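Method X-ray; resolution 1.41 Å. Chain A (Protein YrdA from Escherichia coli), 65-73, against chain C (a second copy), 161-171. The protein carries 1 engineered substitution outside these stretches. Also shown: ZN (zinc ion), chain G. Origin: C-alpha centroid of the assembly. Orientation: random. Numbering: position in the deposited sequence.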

# COMPACT_ATOMS: atom_id res chain seq x y z
N LEU A 65 8.44 5.89 1.72
CA LEU A 65 9.88 6.08 1.58
C LEU A 65 10.58 5.98 2.92
O LEU A 65 10.26 6.72 3.85
N HIS A 66 11.54 5.07 3.02
CA HIS A 66 12.29 4.93 4.25
C HIS A 66 13.76 4.67 3.94
O HIS A 66 14.13 4.41 2.79
N VAL A 67 14.58 4.77 4.98
CA VAL A 67 16.01 4.57 4.87
C VAL A 67 16.40 3.18 5.35
O VAL A 67 15.59 2.47 5.94
N THR A 68 17.65 2.80 5.09
CA THR A 68 18.13 1.50 5.52
C THR A 68 18.26 1.55 7.04
O THR A 68 18.80 2.50 7.60
N HIS A 69 17.74 0.52 7.70
CA HIS A 69 17.76 0.45 9.16
C HIS A 69 19.16 0.23 9.72
O HIS A 69 20.07 -0.18 9.00
N LYS A 70 19.32 0.52 11.00
CA LYS A 70 20.60 0.32 11.67
C LYS A 70 20.77 -1.18 11.86
O LYS A 70 19.81 -1.88 12.20
N SER A 71 21.98 -1.68 11.62
CA SER A 71 22.25 -3.10 11.77
C SER A 71 23.74 -3.35 11.90
O SER A 71 24.55 -2.42 11.83
N SER A 72 24.10 -4.62 12.09
CA SER A 72 25.50 -5.00 12.22
C SER A 72 26.23 -4.74 10.91
O SER A 72 27.46 -4.73 10.86
N TYR A 73 25.46 -4.53 9.85
CA TYR A 73 26.03 -4.27 8.53
C TYR A 73 26.17 -2.76 8.31
O TYR A 73 27.17 -2.30 7.75
N ARG C 161 14.98 -11.77 16.41
CA ARG C 161 14.83 -11.17 17.73
C ARG C 161 15.45 -9.77 17.71
O ARG C 161 14.91 -8.84 18.31
N TYR C 162 16.57 -9.63 17.01
CA TYR C 162 17.26 -8.35 16.90
C TYR C 162 16.34 -7.31 16.27
O TYR C 162 16.27 -6.16 16.72
N SER C 163 15.63 -7.71 15.22
CA SER C 163 14.73 -6.82 14.52
C SER C 163 13.64 -6.29 15.45
O SER C 163 13.38 -5.09 15.50
N ALA C 164 13.01 -7.20 16.19
CA ALA C 164 11.96 -6.81 17.11
C ALA C 164 12.49 -5.88 18.20
O ALA C 164 11.87 -4.87 18.51
N ASN C 165 13.65 -6.22 18.77
CA ASN C 165 14.22 -5.40 19.82
C ASN C 165 14.59 -4.01 19.31
O ASN C 165 14.35 -3.01 19.98
N ASN C 166 15.16 -3.95 18.11
CA ASN C 166 15.55 -2.67 17.54
C ASN C 166 14.33 -1.77 17.36
O ASN C 166 14.40 -0.57 17.64
N TYR C 167 13.22 -2.34 16.91
CA TYR C 167 12.01 -1.55 16.71
C TYR C 167 11.34 -1.14 18.03
O TYR C 167 10.63 -0.14 18.08
N VAL C 168 11.57 -1.91 19.09
CA VAL C 168 11.02 -1.55 20.39
C VAL C 168 11.75 -0.29 20.85
O VAL C 168 11.14 0.67 21.31
N LYS C 169 13.07 -0.28 20.69
CA LYS C 169 13.88 0.87 21.07
C LYS C 169 13.50 2.05 20.17
O LYS C 169 13.50 3.21 20.60
N TRP C 170 13.18 1.74 18.92
CA TRP C 170 12.81 2.75 17.94
C TRP C 170 11.52 3.47 18.34
O TRP C 170 11.46 4.70 18.33
N LYS C 171 10.48 2.71 18.69
CA LYS C 171 9.23 3.34 19.08
C LYS C 171 9.36 4.06 20.42
O LYS C 171 8.66 5.04 20.66

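The unusual feature here is a zinc ion bound beside a chain-to-chain contact: two zinc-binding histidines of chain A are also the surface against which Tyr167(C) and Trp170(C) pack. His66(A) ND1 and His69(A) NE2 each lie 2.1 Å from ZN, with two more ligand atoms coming from elsewhere in the structure. Coordination restrains both rings, and the helix packs against them. Both histidines point toward it, His66(A) with chi1 t and His69(A) with chi1 m.

Trp170(C) and Tyr162(C) are the most covered residues of the helix, almost equally, and both point toward the partner stretch. The chi1 of Trp170(C), -146°, lies between wells, and the indole turns its edge to the face of His69(A), the planes at 88° and CH2 3.7 Å from His69(A) CD2. The same CH2 sits 3.5 Å from His66(A) CE1, near the plane of that imidazole, so one corner of the indole touches both of these histidines. Tyr167(C) leaves the helix sideways, again off-rotamer at chi1 -110°, yet its end comes nearer: OH is 3.6 Å from His69(A) CE1, and its ring makes an offset edge-to-face pair with His69(A).

Farther along the loop the contact turns polar and addresses backbone. Tyr162(C), chi1 t, reaches out so that its OH donates a hydrogen bond to Lys70(A) O at 3.2 Å; the hydroxyl also lies 3.3 Å from Ser71(A) CA. Asn166(C), one helical turn on and likewise t, works through water 1, which accepts from Asn166(C) ND2 at 3.2 Å and from Lys70(A) N at 2.9 Å. Lys70(A) thus engages the helix through both backbone polar atoms, while its side chain leads away. The pattern in this contact: Tyr167(C) and Trp170(C) turn their edges to the face of His69(A), while Tyr162(C) bonds directly and Asn166(C) through water to the main chain of Lys70(A).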

# COMPACT_ATOMS: atom_id res chain seq x y z
CB LEU A 65 10.17 7.46 0.97
CG LEU A 65 10.04 7.64 -0.55
CD1 LEU A 65 8.64 7.25 -1.02
CD2 LEU A 65 10.33 9.09 -0.90
CB HIS A 66 11.74 3.80 5.12
CG HIS A 66 12.16 3.88 6.55
ND1 HIS A 66 12.33 2.77 7.35
CD2 HIS A 66 12.45 4.95 7.34
CE1 HIS A 66 12.71 3.15 8.56
NE2 HIS A 66 12.78 4.47 8.58
CB VAL A 67 16.75 5.62 5.73
CG1 VAL A 67 16.45 7.01 5.21
CG2 VAL A 67 16.31 5.49 7.18
CB THR A 68 19.51 1.18 4.90
OG1 THR A 68 19.35 1.00 3.48
CG2 THR A 68 20.10 -0.08 5.50
CB HIS A 69 16.86 -0.69 9.65
CG HIS A 69 15.45 -0.61 9.15
ND1 HIS A 69 14.49 -1.53 9.49
CD2 HIS A 69 14.84 0.29 8.34
CE1 HIS A 69 13.35 -1.22 8.92
NE2 HIS A 69 13.54 -0.11 8.21
CB LYS A 70 20.61 1.04 13.02
CG LYS A 70 20.39 2.54 12.92
CD LYS A 70 20.33 3.19 14.29
CE LYS A 70 21.63 3.05 15.05
NZ LYS A 70 21.57 3.74 16.36
CB SER A 71 21.71 -3.87 10.57
OG SER A 71 22.41 -3.51 9.39
CB SER A 72 25.61 -6.48 12.59
OG SER A 72 24.97 -6.75 13.82
CB TYR A 73 25.14 -4.87 7.44
CG TYR A 73 25.80 -4.96 6.09
CD1 TYR A 73 26.86 -5.85 5.87
CD2 TYR A 73 25.39 -4.16 5.03
CE1 TYR A 73 27.48 -5.94 4.63
CE2 TYR A 73 26.00 -4.24 3.78
CZ TYR A 73 27.05 -5.13 3.59
OH TYR A 73 27.65 -5.22 2.36
CB ARG C 161 15.51 -12.04 18.79
CG ARG C 161 15.39 -11.51 20.20
CD ARG C 161 16.06 -12.41 21.24
NE ARG C 161 15.29 -13.62 21.54
CZ ARG C 161 15.30 -14.72 20.80
NH1 ARG C 161 16.04 -14.79 19.71
NH2 ARG C 161 14.57 -15.77 21.17
CB TYR C 162 18.51 -8.48 16.03
CG TYR C 162 19.17 -7.15 15.69
CD1 TYR C 162 20.13 -6.60 16.53
CD2 TYR C 162 18.81 -6.44 14.54
CE1 TYR C 162 20.72 -5.36 16.24
CE2 TYR C 162 19.39 -5.21 14.25
CZ TYR C 162 20.34 -4.68 15.10
OH TYR C 162 20.92 -3.46 14.81
CB SER C 163 14.09 -7.54 13.34
OG SER C 163 13.18 -6.69 12.66
CB ALA C 164 11.33 -8.05 17.74
CB ASN C 165 15.47 -6.06 20.41
CG ASN C 165 16.09 -5.24 21.52
OD1 ASN C 165 15.51 -5.08 22.59
ND2 ASN C 165 17.27 -4.69 21.26
CB ASN C 166 16.24 -2.87 16.19
CG ASN C 166 16.74 -1.56 15.59
OD1 ASN C 166 17.49 -0.82 16.23
ND2 ASN C 166 16.33 -1.28 14.36
CB TYR C 167 11.02 -2.28 15.80
CG TYR C 167 10.90 -1.61 14.44
CD1 TYR C 167 11.45 -2.18 13.30
CD2 TYR C 167 10.27 -0.37 14.32
CE1 TYR C 167 11.39 -1.54 12.06
CE2 TYR C 167 10.21 0.29 13.09
CZ TYR C 167 10.76 -0.30 11.97
OH TYR C 167 10.68 0.34 10.76
CB VAL C 168 11.23 -2.68 21.44
CG1 VAL C 168 11.05 -2.12 22.86
CG2 VAL C 168 10.22 -3.80 21.20
CB LYS C 169 15.36 0.55 20.91
CG LYS C 169 15.83 -0.60 21.80
CD LYS C 169 17.16 -1.17 21.32
CE LYS C 169 18.27 -0.14 21.33
NZ LYS C 169 19.56 -0.73 20.85
CB TRP C 170 12.62 2.09 16.57
CG TRP C 170 13.02 2.94 15.40
CD1 TRP C 170 12.99 4.31 15.32
CD2 TRP C 170 13.47 2.48 14.11
NE1 TRP C 170 13.40 4.72 14.07
CE2 TRP C 170 13.69 3.62 13.31
CE3 TRP C 170 13.69 1.21 13.57
CZ2 TRP C 170 14.14 3.53 11.98
CZ3 TRP C 170 14.14 1.12 12.24
CH2 TRP C 170 14.35 2.27 11.47
CB LYS C 171 8.08 2.32 19.10
CG LYS C 171 8.24 1.12 20.02
CD LYS C 171 7.81 1.41 21.44
CE LYS C 171 7.99 0.17 22.31
NZ LYS C 171 7.67 0.45 23.75
ZN ZN G . 12.27 0.77 6.82
O HOH W 1 17.22 1.40 12.77